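Local coordinates for probable chemoreceptor (Methyl-accepting chemotaxis) transmembrane protein (Rhizobium meliloti, PDB 6D8V) that serves as a chemotaxis receptor for quaternary ammonium compounds, binding 1,1-dimethyl-prolinium in its sensory domain, at residues 17-22 with 250-255; 23-28 with 178-183; 191-196 with 203-208; 224-229 with 258-263; 237-240 with 244-247. All blocks are in the same frame, centred on the assembly; numbering follows the deposited sequence.

Contact 1: residues 17-22 with 250-255; sequences AIASDI and YPFSLP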
# COMPACT_ATOMS: atom_id res chain seq x y z
N ALA A 17 -5.48 11.75 14.65
CA ALA A 17 -4.67 10.72 15.30
C ALA A 17 -4.45 9.51 14.39
O ALA A 17 -3.33 8.98 14.32
CB ALA A 17 -5.33 10.28 16.61
N ILE A 18 -5.51 9.04 13.71
CA ILE A 18 -5.39 7.86 12.86
C ILE A 18 -4.48 8.13 11.68
O ILE A 18 -3.69 7.27 11.27
CB ILE A 18 -6.78 7.40 12.38
CG1 ILE A 18 -7.68 6.97 13.55
CG2 ILE A 18 -6.65 6.31 11.29
CD1 ILE A 18 -7.04 5.96 14.49
N ALA A 19 -4.59 9.34 11.11
CA ALA A 19 -3.84 9.66 9.91
C ALA A 19 -2.34 9.71 10.18
O ALA A 19 -1.54 9.25 9.36
CB ALA A 19 -4.32 10.99 9.33
N SER A 20 -1.93 10.26 11.32
CA SER A 20 -0.49 10.33 11.58
C SER A 20 0.09 8.95 11.84
O SER A 20 1.27 8.71 11.55
CB SER A 20 -0.20 11.26 12.76
OG SER A 20 -0.45 10.61 13.98
N ASP A 21 -0.71 8.03 12.38
CA ASP A 21 -0.25 6.66 12.54
C ASP A 21 -0.10 5.96 11.20
O ASP A 21 0.94 5.36 10.92
CB ASP A 21 -1.20 5.89 13.46
CG ASP A 21 -0.62 4.56 13.88
OD1 ASP A 21 -0.45 3.68 13.01
OD2 ASP A 21 -0.33 4.40 15.08
N ILE A 22 -1.13 6.03 10.34
CA ILE A 22 -1.01 5.44 9.01
C ILE A 22 0.11 6.11 8.23
O ILE A 22 0.97 5.45 7.64
CB ILE A 22 -2.36 5.51 8.26
CG1 ILE A 22 -3.43 4.73 9.01
CG2 ILE A 22 -2.21 4.93 6.87
CD1 ILE A 22 -3.05 3.30 9.24
N TYR A 250 -11.66 12.42 6.09
CA TYR A 250 -10.47 13.16 6.52
C TYR A 250 -9.31 12.80 5.60
O TYR A 250 -8.64 11.78 5.80
CB TYR A 250 -10.15 12.85 7.98
CG TYR A 250 -9.13 13.75 8.64
CD1 TYR A 250 -9.51 14.93 9.27
CD2 TYR A 250 -7.78 13.40 8.67
CE1 TYR A 250 -8.58 15.75 9.89
CE2 TYR A 250 -6.84 14.21 9.29
CZ TYR A 250 -7.24 15.38 9.90
OH TYR A 250 -6.30 16.19 10.51
N PRO A 251 -9.07 13.60 4.57
CA PRO A 251 -7.89 13.38 3.73
C PRO A 251 -6.62 13.66 4.50
O PRO A 251 -6.59 14.47 5.42
CB PRO A 251 -8.08 14.38 2.57
CG PRO A 251 -9.02 15.40 3.09
CD PRO A 251 -9.93 14.69 4.05
N PHE A 252 -5.55 12.95 4.12
CA PHE A 252 -4.24 13.18 4.70
C PHE A 252 -3.18 12.69 3.73
O PHE A 252 -3.31 11.61 3.15
CB PHE A 252 -4.10 12.48 6.06
CG PHE A 252 -4.15 10.98 5.98
CD1 PHE A 252 -5.35 10.32 5.84
CD2 PHE A 252 -2.98 10.23 6.05
CE1 PHE A 252 -5.40 8.95 5.77
CE2 PHE A 252 -3.02 8.86 5.97
CZ PHE A 252 -4.23 8.21 5.84
N SER A 253 -2.12 13.49 3.56
CA SER A 253 -1.06 13.17 2.61
C SER A 253 -0.14 12.08 3.14
O SER A 253 0.22 12.05 4.32
CB SER A 253 -0.22 14.41 2.31
OG SER A 253 -0.87 15.24 1.36
N LEU A 254 0.30 11.22 2.28
CA LEU A 254 1.11 10.16 2.70
C LEU A 254 2.44 10.63 2.37
O LEU A 254 2.57 11.32 1.42
CB LEU A 254 0.85 8.97 1.85
CG LEU A 254 -0.47 8.29 1.95
CD1 LEU A 254 -0.35 7.09 1.13
CD2 LEU A 254 -0.71 7.90 3.35
N PRO A 255 3.47 10.26 3.24
CA PRO A 255 4.67 11.02 3.07
C PRO A 255 5.46 11.05 1.84
O PRO A 255 5.68 12.18 1.46
CB PRO A 255 5.57 10.29 3.98
CG PRO A 255 4.79 10.22 5.14
CD PRO A 255 3.73 9.45 4.51

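Contact 2: residues 23-28 with 178-183; sequences AGSVGE and ADRLSA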
# COMPACT_ATOMS: atom_id res chain seq x y z
N ALA A 23 0.12 7.45 8.21
CA ALA A 23 1.14 8.16 7.45
C ALA A 23 2.54 7.84 7.95
O ALA A 23 3.48 7.71 7.15
CB ALA A 23 0.87 9.66 7.50
N GLY A 24 2.70 7.70 9.26
CA GLY A 24 4.00 7.31 9.80
C GLY A 24 4.41 5.93 9.35
O GLY A 24 5.49 5.73 8.78
N SER A 25 3.55 4.94 9.60
CA SER A 25 3.82 3.59 9.12
C SER A 25 4.16 3.58 7.63
O SER A 25 5.16 2.97 7.22
CB SER A 25 2.61 2.69 9.41
OG SER A 25 2.24 2.77 10.77
N VAL A 26 3.37 4.28 6.80
CA VAL A 26 3.64 4.32 5.36
C VAL A 26 5.01 4.94 5.09
O VAL A 26 5.83 4.36 4.37
CB VAL A 26 2.54 5.10 4.62
CG1 VAL A 26 3.02 5.42 3.20
CG2 VAL A 26 1.25 4.29 4.56
N GLY A 27 5.25 6.13 5.64
CA GLY A 27 6.52 6.81 5.40
C GLY A 27 7.72 5.96 5.80
O GLY A 27 8.75 5.96 5.12
N GLU A 28 7.58 5.21 6.89
CA GLU A 28 8.68 4.36 7.35
C GLU A 28 8.93 3.21 6.38
O GLU A 28 10.10 2.86 6.12
CB GLU A 28 8.39 3.83 8.76
CG GLU A 28 8.55 4.88 9.85
CD GLU A 28 8.34 4.34 11.24
OE1 GLU A 28 7.32 4.68 11.87
OE2 GLU A 28 9.20 3.57 11.71
N ALA A 178 -6.49 -2.80 8.09
CA ALA A 178 -7.64 -3.05 8.95
C ALA A 178 -7.22 -3.31 10.39
O ALA A 178 -7.88 -2.85 11.33
CB ALA A 178 -8.43 -4.23 8.41
N ASP A 179 -6.13 -4.06 10.59
CA ASP A 179 -5.65 -4.35 11.94
C ASP A 179 -5.23 -3.09 12.67
O ASP A 179 -5.60 -2.88 13.83
CB ASP A 179 -4.49 -5.35 11.89
CG ASP A 179 -4.96 -6.79 11.73
OD1 ASP A 179 -6.18 -7.04 11.83
OD2 ASP A 179 -4.10 -7.67 11.50
N ARG A 180 -4.45 -2.23 12.01
CA ARG A 180 -4.03 -0.99 12.65
C ARG A 180 -5.22 -0.13 13.05
O ARG A 180 -5.22 0.50 14.11
CB ARG A 180 -3.09 -0.20 11.73
CG ARG A 180 -1.85 -0.97 11.31
CD ARG A 180 -0.59 -0.12 11.41
NE ARG A 180 -0.27 0.27 12.78
CZ ARG A 180 0.94 0.65 13.17
NH1 ARG A 180 1.93 0.67 12.30
NH2 ARG A 180 1.16 0.99 14.44
N LEU A 181 -6.26 -0.09 12.21
CA LEU A 181 -7.43 0.71 12.54
C LEU A 181 -8.19 0.17 13.73
O LEU A 181 -9.08 0.86 14.24
CB LEU A 181 -8.36 0.80 11.33
CG LEU A 181 -7.77 1.54 10.14
CD1 LEU A 181 -8.87 1.87 9.15
CD2 LEU A 181 -7.04 2.80 10.58
N SER A 182 -7.90 -1.05 14.17
CA SER A 182 -8.39 -1.55 15.44
C SER A 182 -7.34 -1.54 16.53
O SER A 182 -7.70 -1.63 17.71
CB SER A 182 -8.95 -2.96 15.28
OG SER A 182 -10.30 -2.91 14.82
N ALA A 183 -6.07 -1.52 16.22
CA ALA A 183 -5.08 -1.33 17.26
C ALA A 183 -5.11 0.05 17.89
O ALA A 183 -4.88 0.21 19.06
CB ALA A 183 -3.70 -1.69 16.79

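Contact 3: residues 191-196 with 203-208; sequences RVYLLS and AAPIPE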
# COMPACT_ATOMS: atom_id res chain seq x y z
N ARG A 191 -16.96 3.33 14.17
CA ARG A 191 -16.10 2.58 13.27
C ARG A 191 -15.26 3.54 12.45
O ARG A 191 -15.72 4.64 12.11
CB ARG A 191 -16.94 1.66 12.36
CG ARG A 191 -17.85 0.68 13.12
CD ARG A 191 -17.04 -0.44 13.77
NE ARG A 191 -17.46 -0.70 15.15
CZ ARG A 191 -18.25 -1.70 15.53
NH1 ARG A 191 -18.72 -2.57 14.65
NH2 ARG A 191 -18.56 -1.84 16.82
N VAL A 192 -14.03 3.16 12.16
CA VAL A 192 -13.19 3.95 11.28
C VAL A 192 -12.83 3.08 10.08
O VAL A 192 -12.58 1.88 10.20
CB VAL A 192 -11.92 4.53 11.98
CG1 VAL A 192 -12.21 4.86 13.45
CG2 VAL A 192 -10.71 3.62 11.82
N TYR A 193 -12.83 3.71 8.91
CA TYR A 193 -12.52 3.05 7.65
C TYR A 193 -11.48 3.90 6.93
O TYR A 193 -10.97 4.88 7.48
CB TYR A 193 -13.79 2.81 6.84
CG TYR A 193 -14.78 1.94 7.58
CD1 TYR A 193 -14.47 0.62 7.86
CD2 TYR A 193 -15.99 2.44 8.04
CE1 TYR A 193 -15.35 -0.19 8.55
CE2 TYR A 193 -16.88 1.63 8.73
CZ TYR A 193 -16.55 0.32 8.99
OH TYR A 193 -17.41 -0.52 9.68
N LEU A 194 -11.16 3.53 5.69
CA LEU A 194 -10.05 4.15 4.99
C LEU A 194 -10.24 4.02 3.49
O LEU A 194 -10.47 2.91 2.99
CB LEU A 194 -8.73 3.49 5.41
CG LEU A 194 -7.44 4.20 4.99
CD1 LEU A 194 -7.24 5.49 5.79
CD2 LEU A 194 -6.27 3.25 5.20
N LEU A 195 -10.15 5.15 2.78
CA LEU A 195 -10.28 5.21 1.33
C LEU A 195 -8.94 5.54 0.70
O LEU A 195 -8.08 6.17 1.31
CB LEU A 195 -11.32 6.26 0.90
CG LEU A 195 -12.78 5.92 1.17
CD1 LEU A 195 -13.72 6.88 0.46
CD2 LEU A 195 -13.04 4.49 0.73
N SER A 196 -8.77 5.10 -0.55
CA SER A 196 -7.51 5.27 -1.26
C SER A 196 -7.44 6.63 -1.95
O SER A 196 -8.32 7.49 -1.80
CB SER A 196 -7.30 4.15 -2.28
OG SER A 196 -8.08 4.39 -3.44
N ALA A 203 -10.09 -0.08 3.75
CA ALA A 203 -10.60 -0.74 4.94
C ALA A 203 -12.07 -0.40 5.01
O ALA A 203 -12.42 0.79 5.10
CB ALA A 203 -9.85 -0.29 6.21
N ALA A 204 -12.92 -1.42 4.96
CA ALA A 204 -14.35 -1.29 4.72
C ALA A 204 -15.15 -2.02 5.79
O ALA A 204 -14.59 -2.75 6.61
CB ALA A 204 -14.72 -1.86 3.34
N PRO A 205 -16.46 -1.81 5.82
CA PRO A 205 -17.31 -2.58 6.75
C PRO A 205 -17.37 -4.06 6.41
O PRO A 205 -17.12 -4.91 7.27
CB PRO A 205 -18.70 -1.94 6.60
CG PRO A 205 -18.47 -0.61 6.01
CD PRO A 205 -17.16 -0.64 5.26
N ILE A 206 -17.74 -4.40 5.18
CA ILE A 206 -17.69 -5.79 4.74
C ILE A 206 -16.50 -5.93 3.80
O ILE A 206 -16.05 -4.93 3.22
CB ILE A 206 -19.01 -6.24 4.07
CG1 ILE A 206 -19.41 -5.28 2.95
CG2 ILE A 206 -20.11 -6.34 5.11
CD1 ILE A 206 -20.68 -5.67 2.25
N PRO A 207 -15.94 -7.13 3.64
CA PRO A 207 -14.76 -7.27 2.76
C PRO A 207 -15.10 -7.18 1.29
O PRO A 207 -14.20 -6.90 0.48
CB PRO A 207 -14.20 -8.64 3.14
CG PRO A 207 -15.33 -9.36 3.76
CD PRO A 207 -16.28 -8.38 4.34
N GLU A 208 -16.37 -7.38 0.92
CA GLU A 208 -16.77 -7.28 -0.48
C GLU A 208 -16.52 -5.88 -1.04
O GLU A 208 -16.29 -5.73 -2.24
CB GLU A 208 -18.25 -7.67 -0.61
CG GLU A 208 -18.52 -9.15 -0.30
CD GLU A 208 -19.24 -9.38 1.02
OE1 GLU A 208 -20.47 -9.70 1.01
OE2 GLU A 208 -18.59 -9.26 2.08

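Contact 4: residues 224-229 with 258-263; sequences DALSTG and NAQWLV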
# COMPACT_ATOMS: atom_id res chain seq x y z
N ASP A 224 -15.22 15.75 -3.34
CA ASP A 224 -14.83 17.13 -3.03
C ASP A 224 -13.78 17.18 -1.92
O ASP A 224 -12.84 17.98 -2.00
CB ASP A 224 -16.06 17.95 -2.64
CG ASP A 224 -17.02 18.10 -3.79
OD1 ASP A 224 -16.56 18.02 -4.95
OD2 ASP A 224 -18.23 18.30 -3.55
N ALA A 225 -13.92 16.35 -0.89
CA ALA A 225 -12.86 16.24 0.11
C ALA A 225 -11.54 15.84 -0.55
O ALA A 225 -10.48 16.41 -0.26
CB ALA A 225 -13.24 15.24 1.19
N LEU A 226 -11.60 14.87 -1.47
CA LEU A 226 -10.41 14.45 -2.20
C LEU A 226 -9.77 15.60 -2.97
O LEU A 226 -8.55 15.59 -3.19
CB LEU A 226 -10.76 13.30 -3.15
CG LEU A 226 -10.32 11.90 -2.71
CD1 LEU A 226 -10.77 10.86 -3.73
CD2 LEU A 226 -8.81 11.84 -2.51
N SER A 227 -10.56 16.58 -3.41
CA SER A 227 -10.00 17.67 -4.22
C SER A 227 -9.42 18.78 -3.34
O SER A 227 -8.25 19.16 -3.49
CB SER A 227 -11.07 18.24 -5.15
OG SER A 227 -11.74 17.21 -5.85
N THR A 228 -10.24 19.30 -2.43
CA THR A 228 -9.79 20.36 -1.53
C THR A 228 -8.76 19.86 -0.53
O THR A 228 -7.98 20.67 -0.01
CB THR A 228 -11.00 20.94 -0.80
OG1 THR A 228 -11.40 20.06 0.25
CG2 THR A 228 -12.17 21.09 -1.77
N GLY A 229 -8.73 18.57 -0.24
CA GLY A 229 -7.83 18.06 0.77
C GLY A 229 -8.24 18.46 2.17
O GLY A 229 -7.48 18.29 3.13
N ASN A 258 3.70 10.44 -2.89
CA ASN A 258 2.88 11.34 -3.70
C ASN A 258 1.45 10.81 -3.84
O ASN A 258 1.01 10.35 -4.90
CB ASN A 258 3.52 11.54 -5.07
CG ASN A 258 2.79 12.58 -5.91
OD1 ASN A 258 2.35 13.61 -5.39
ND2 ASN A 258 2.64 12.30 -7.20
N ALA A 259 0.72 10.91 -2.73
CA ALA A 259 -0.66 10.46 -2.69
C ALA A 259 -1.26 10.86 -1.35
O ALA A 259 -0.54 11.19 -0.40
CB ALA A 259 -0.80 8.96 -2.90
N GLN A 260 -2.58 10.82 -1.28
CA GLN A 260 -3.30 11.03 -0.03
C GLN A 260 -4.37 9.96 0.12
O GLN A 260 -4.83 9.37 -0.86
CB GLN A 260 -3.93 12.42 0.03
CG GLN A 260 -4.88 12.72 -1.10
CD GLN A 260 -5.62 14.01 -0.88
OE1 GLN A 260 -5.31 14.76 0.04
NE2 GLN A 260 -6.62 14.27 -1.72
N TRP A 261 -4.75 9.71 1.36
CA TRP A 261 -5.82 8.79 1.69
C TRP A 261 -6.90 9.49 2.50
O TRP A 261 -6.67 10.56 3.08
CB TRP A 261 -5.30 7.59 2.48
CG TRP A 261 -4.52 6.62 1.66
CD1 TRP A 261 -4.30 6.65 0.32
CD2 TRP A 261 -3.84 5.46 2.15
NE1 TRP A 261 -3.53 5.58 -0.07
CE2 TRP A 261 -3.23 4.83 1.04
CE3 TRP A 261 -3.68 4.89 3.42
CZ2 TRP A 261 -2.48 3.67 1.16
CZ3 TRP A 261 -2.93 3.73 3.53
CH2 TRP A 261 -2.34 3.13 2.41
N LEU A 262 -8.07 8.87 2.56
CA LEU A 262 -9.18 9.34 3.38
C LEU A 262 -9.33 8.42 4.58
O LEU A 262 -9.44 7.19 4.43
CB LEU A 262 -10.50 9.37 2.61
CG LEU A 262 -10.64 10.36 1.48
CD1 LEU A 262 -10.02 11.69 1.88
CD2 LEU A 262 -9.99 9.81 0.23
N VAL A 263 -9.33 9.00 5.76
CA VAL A 263 -9.87 8.35 6.94
C VAL A 263 -11.37 8.62 6.94
O VAL A 263 -11.80 9.76 6.70
CB VAL A 263 -9.20 8.88 8.22
CG1 VAL A 263 -9.83 8.27 9.44
CG2 VAL A 263 -7.71 8.57 8.19

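Contact 5: residues 237-240 with 244-247; sequences LTYD and PFDR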
# COMPACT_ATOMS: atom_id res chain seq x y z
N LEU A 237 -26.58 9.23 7.40
CA LEU A 237 -26.72 8.14 6.46
C LEU A 237 -26.96 6.91 7.25
O LEU A 237 -26.62 6.86 8.42
CB LEU A 237 -25.53 7.98 5.56
CG LEU A 237 -24.17 8.40 6.00
CD1 LEU A 237 -23.45 7.15 6.33
CD2 LEU A 237 -23.53 8.98 4.79
N THR A 238 -27.62 5.94 6.61
CA THR A 238 -28.18 4.77 7.30
C THR A 238 -27.78 3.44 6.76
O THR A 238 -27.94 3.18 5.61
CB THR A 238 -29.67 4.81 7.16
OG1 THR A 238 -29.97 5.51 5.96
CG2 THR A 238 -30.24 5.57 8.30
N TYR A 239 -27.29 2.57 7.63
CA TYR A 239 -27.09 1.21 7.25
C TYR A 239 -28.35 0.76 7.93
O TYR A 239 -28.42 0.77 9.14
CB TYR A 239 -25.78 0.64 7.85
CG TYR A 239 -24.53 0.86 6.98
CD1 TYR A 239 -24.62 1.55 5.79
CD2 TYR A 239 -23.25 0.39 7.34
CE1 TYR A 239 -23.51 1.77 5.00
CE2 TYR A 239 -22.14 0.61 6.53
CZ TYR A 239 -22.29 1.31 5.35
OH TYR A 239 -21.30 1.58 4.44
N ASP A 240 -29.34 0.36 7.15
CA ASP A 240 -30.71 0.79 7.31
C ASP A 240 -31.57 0.50 8.52
O ASP A 240 -31.68 -0.59 9.01
CB ASP A 240 -31.56 0.70 6.04
CG ASP A 240 -32.68 1.76 6.02
OD1 ASP A 240 -33.18 2.13 7.08
OD2 ASP A 240 -33.04 2.26 4.94
N PRO A 244 -28.61 5.37 12.88
CA PRO A 244 -28.02 6.13 11.79
C PRO A 244 -26.91 6.94 12.35
O PRO A 244 -26.81 7.12 13.54
CB PRO A 244 -29.18 6.98 11.30
CG PRO A 244 -30.18 7.00 12.40
CD PRO A 244 -29.54 6.37 13.57
N PHE A 245 -26.03 7.37 11.49
CA PHE A 245 -24.81 7.96 11.93
C PHE A 245 -24.30 8.93 10.95
O PHE A 245 -24.87 9.13 9.89
CB PHE A 245 -23.76 6.91 12.21
CG PHE A 245 -23.49 6.01 11.06
CD1 PHE A 245 -23.12 4.73 11.29
CD2 PHE A 245 -23.58 6.44 9.78
CE1 PHE A 245 -22.86 3.90 10.24
CE2 PHE A 245 -23.31 5.64 8.74
CZ PHE A 245 -22.97 4.36 8.96
N ASP A 246 -23.22 9.56 11.33
CA ASP A 246 -22.56 10.53 10.46
C ASP A 246 -21.24 9.95 9.95
O ASP A 246 -20.56 9.20 10.65
CB ASP A 246 -22.27 11.83 11.22
CG ASP A 246 -23.54 12.51 11.71
OD1 ASP A 246 -24.40 12.84 10.87
OD2 ASP A 246 -23.65 12.73 12.93
N ARG A 247 -20.88 10.31 8.72
CA ARG A 247 -19.63 9.89 8.11
C ARG A 247 -18.75 11.11 7.94
O ARG A 247 -19.09 12.02 7.17
CB ARG A 247 -19.87 9.20 6.77
CG ARG A 247 -18.60 8.68 6.10
CD ARG A 247 -18.50 7.17 6.16
NE ARG A 247 -19.35 6.51 5.17
CZ ARG A 247 -19.75 5.25 5.25
NH1 ARG A 247 -19.40 4.50 6.28
NH2 ARG A 247 -20.52 4.74 4.30

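Contact 1: residues 17-22 with 250-255
Y250, whose ring edge meets A19, is held in the sheet by a backbone hydrogen bond from its N to the carbonyl oxygen of V263 on strand 259-268. F252 pairs with W261 of the same strand in the same way. Alternation along the strand then directs the CB atoms of both Y250 and F252 toward helix 17-22, while P251 between them turns to the other side. The contact itself is apolar and centres on A19. Its methyl lies over one face of the F252 ring as a CH-pi contact, with A19 CB 3.7 Å from the ring centroid and 25° off the normal. It is offset toward the substituted end of the ring. The chi1 of F252 (66°) sets CG between the backbone N and the carbonyl carbon and so swings the ring under the helix. Farther along, I22 meets the rim of the same ring rather than its face, with I22 CG2 4.0 Å from F252 CZ, while the CG1 branch leads away. Y250 adds a looser touch at its own edge, Y250 CE2 lying 4.1 Å from A19 CB, and its hydroxyl makes a weak bond to R16 one turn earlier in the helix. W261 packs on both I22 and F252 and widens the apolar patch. Helix and strand axes run 8.9 Å apart at closest approach and only 21° from parallel. A long N-terminal helix laid along an antiparallel sheet in this way is characteristic of the PAS-like modules of Cache-type sensory domains.

Contact 2: residues 23-28 with 178-183
Helix 174-183 joins the ligand-binding sheet, whose strand 163-173 runs into it, to strand 191-195 of the second sheet, and here S25 of the long N-terminal helix meets its R180. The contact rests on one long side chain: the two CA atoms are 9.7 Å apart, and the arginine chain spans most of the distance. R180 leaves its helix with CG anti to the carbonyl carbon (chi1 -58°) and bends at chi2 and chi3, which brings the guanidinium to the serine hydroxyl. S25 OG lies 2.6 Å from R180 NH1, oblique to the guanidinium plane, but the angle is too poor for a hydrogen bond, and so short a separation is doubtful at this resolution. The hydroxyl is instead bonded to D21 O, one turn back in its own helix. R180 has further partners: a cation-pi contact with F67, which also touches S25, and a long, weak ion pair from NE to D21 OD1. D21 thus serves both side chains, one through its carbonyl oxygen and the other, loosely, through its carboxylate. Such a junction between a long N-terminal helix and an intermodule helix fits the two-module layout of double Cache sensory domains.

Contact 3: residues 191-196 with 203-208
Y193 and P205 meet ring on ring, the proline riding over one face of the tyrosine. P205 CD stands 3.8 Å from the centroid of the Y193 ring and 12° off its normal, a CH-pi contact almost over the centre. P205 CG lies 3.7 Å from Y193 CZ, and the proline CB reaches on to the hydroxyl end, so the two rings overlap from the middle of the tyrosine outward. With CG anti to the carbonyl carbon (chi1 -60°), the tyrosine ring lies along the backbone of 203-205, and Y193 CE1 comes 3.3 Å from A204 O. The next residue turns the other way: L194 CB and A203 CB sit side by side, 4.0 Å apart, on one face of the sheet. Between them the backbones form an antiparallel hydrogen-bonded pair. L194 N gives to A203 O and A203 N to L194 O, each at 3.1 Å. The returning chain thus borders strand 191-195 on one flank, while the other flank is bonded to strand 259-268 through R191, Y193 and L195. L181 of helix 174-183 packs against both L194 and A203, closing that helix onto their face.

Contact 4: residues 224-229 with 258-263
L226 meets Q260 and L262 where helix 219-228 packs on a face of the four-stranded antiparallel sheet, a helix-on-sheet layer consistent with a second, PAS-like module. In the first shell, L226 CD2 touches L262 CD2 at 3.6 Å, and the two leucine side chains cross at about a right angle. The same L226 methyl also lies against the amide of Q260, with L226 CD2 3.4 Å from Q260 NE2. That amide nitrogen makes a weak hydrogen bond to the backbone at the end of the helix: Q260 NE2 to L226 O is 2.8 Å, but the N-H...O angle is only 117°. The glutamine arrives there with CG between the backbone N and the carbonyl carbon (chi1 57°) and an extended chain beyond, which carries the amide out from the strand to the last helical turn. In the next shell, L262 is backed by P251 and L195 on the flanking strands, and A225 rests on V249 and R232. Alternation along strand 259-263 separates two layers: Q260 and L262 face this helix, whereas W261 and V263 point to the opposite side, where I22, A15 and I18 of helix 2-45 lie. G229 is the first residue after the helix to leave helical angles, with a positive phi of 71°. Its CA passes the other end of the same amide, G229 CA lying 4.2 Å from Q260 OE1.

Contact 5: residues 237-240 with 244-247
The beta hairpin of strands 232-239 and 243-254 ends here, at the outer border of the four-stranded sheet, with L237 paired to F245. Two backbone bonds make this an antiparallel hydrogen-bonded pair: L237 N to F245 O is 3.0 Å and F245 N to L237 O is 3.2 Å. On the face carrying L237 and F245, the side chains build a small cluster. F245 turns its edge to the face of Y239 in a T-shaped pair, with centroids 5.6 Å apart and planes at 65°, and F245 CZ points over the centre of the tyrosine ring. L237 lies at the edge of the F245 ring and near the arginine chain of R247, but its modelled separation from the ring is too short to be trusted and the end of its side chain is doubtfully placed. The arginine leaves with CG anti to the backbone N (chi1 -178°), then bends at chi2 and chi3 and folds back toward the tyrosine. R247 NH2 donates to Y239 OH at 3.3 Å, nearly straight at 174° and in the guanidinium plane. On the opposite face, T238 CG2 packs on P244 CB at 3.5 Å. Elsewhere, P205 touches Y239, and R247 finds its strongest partner in D266, a salt bridge from NH1, with a weak bond from NE to Y214. A buried guanidinium so provided for probably keeps its charge, and it would tend to polarise the phenol oxygen that accepts the NH2 hydrogen bond.

Starting from the N terminus, helix 2-45 enters contact 1 first and contact 2 directly after it. Contact 1 closes the longest loop, from 17-22 to 250-255, and contacts 2, 3 and 5 all fall within it. Contact 2 returns the chain from the ligand-binding module to the same helix before contact 3 opens and borders the second sheet at strand 191-195. Contact 4, from 224-229 to 258-263, crosses contact 1 and encloses the hairpin of contact 5. P255 of contact 1 packs on A23 of contact 2, and strand 259-268 lies between the strands of contacts 1 and 3. Together the five tie two helices and an intermodule helix to one four-stranded sheet.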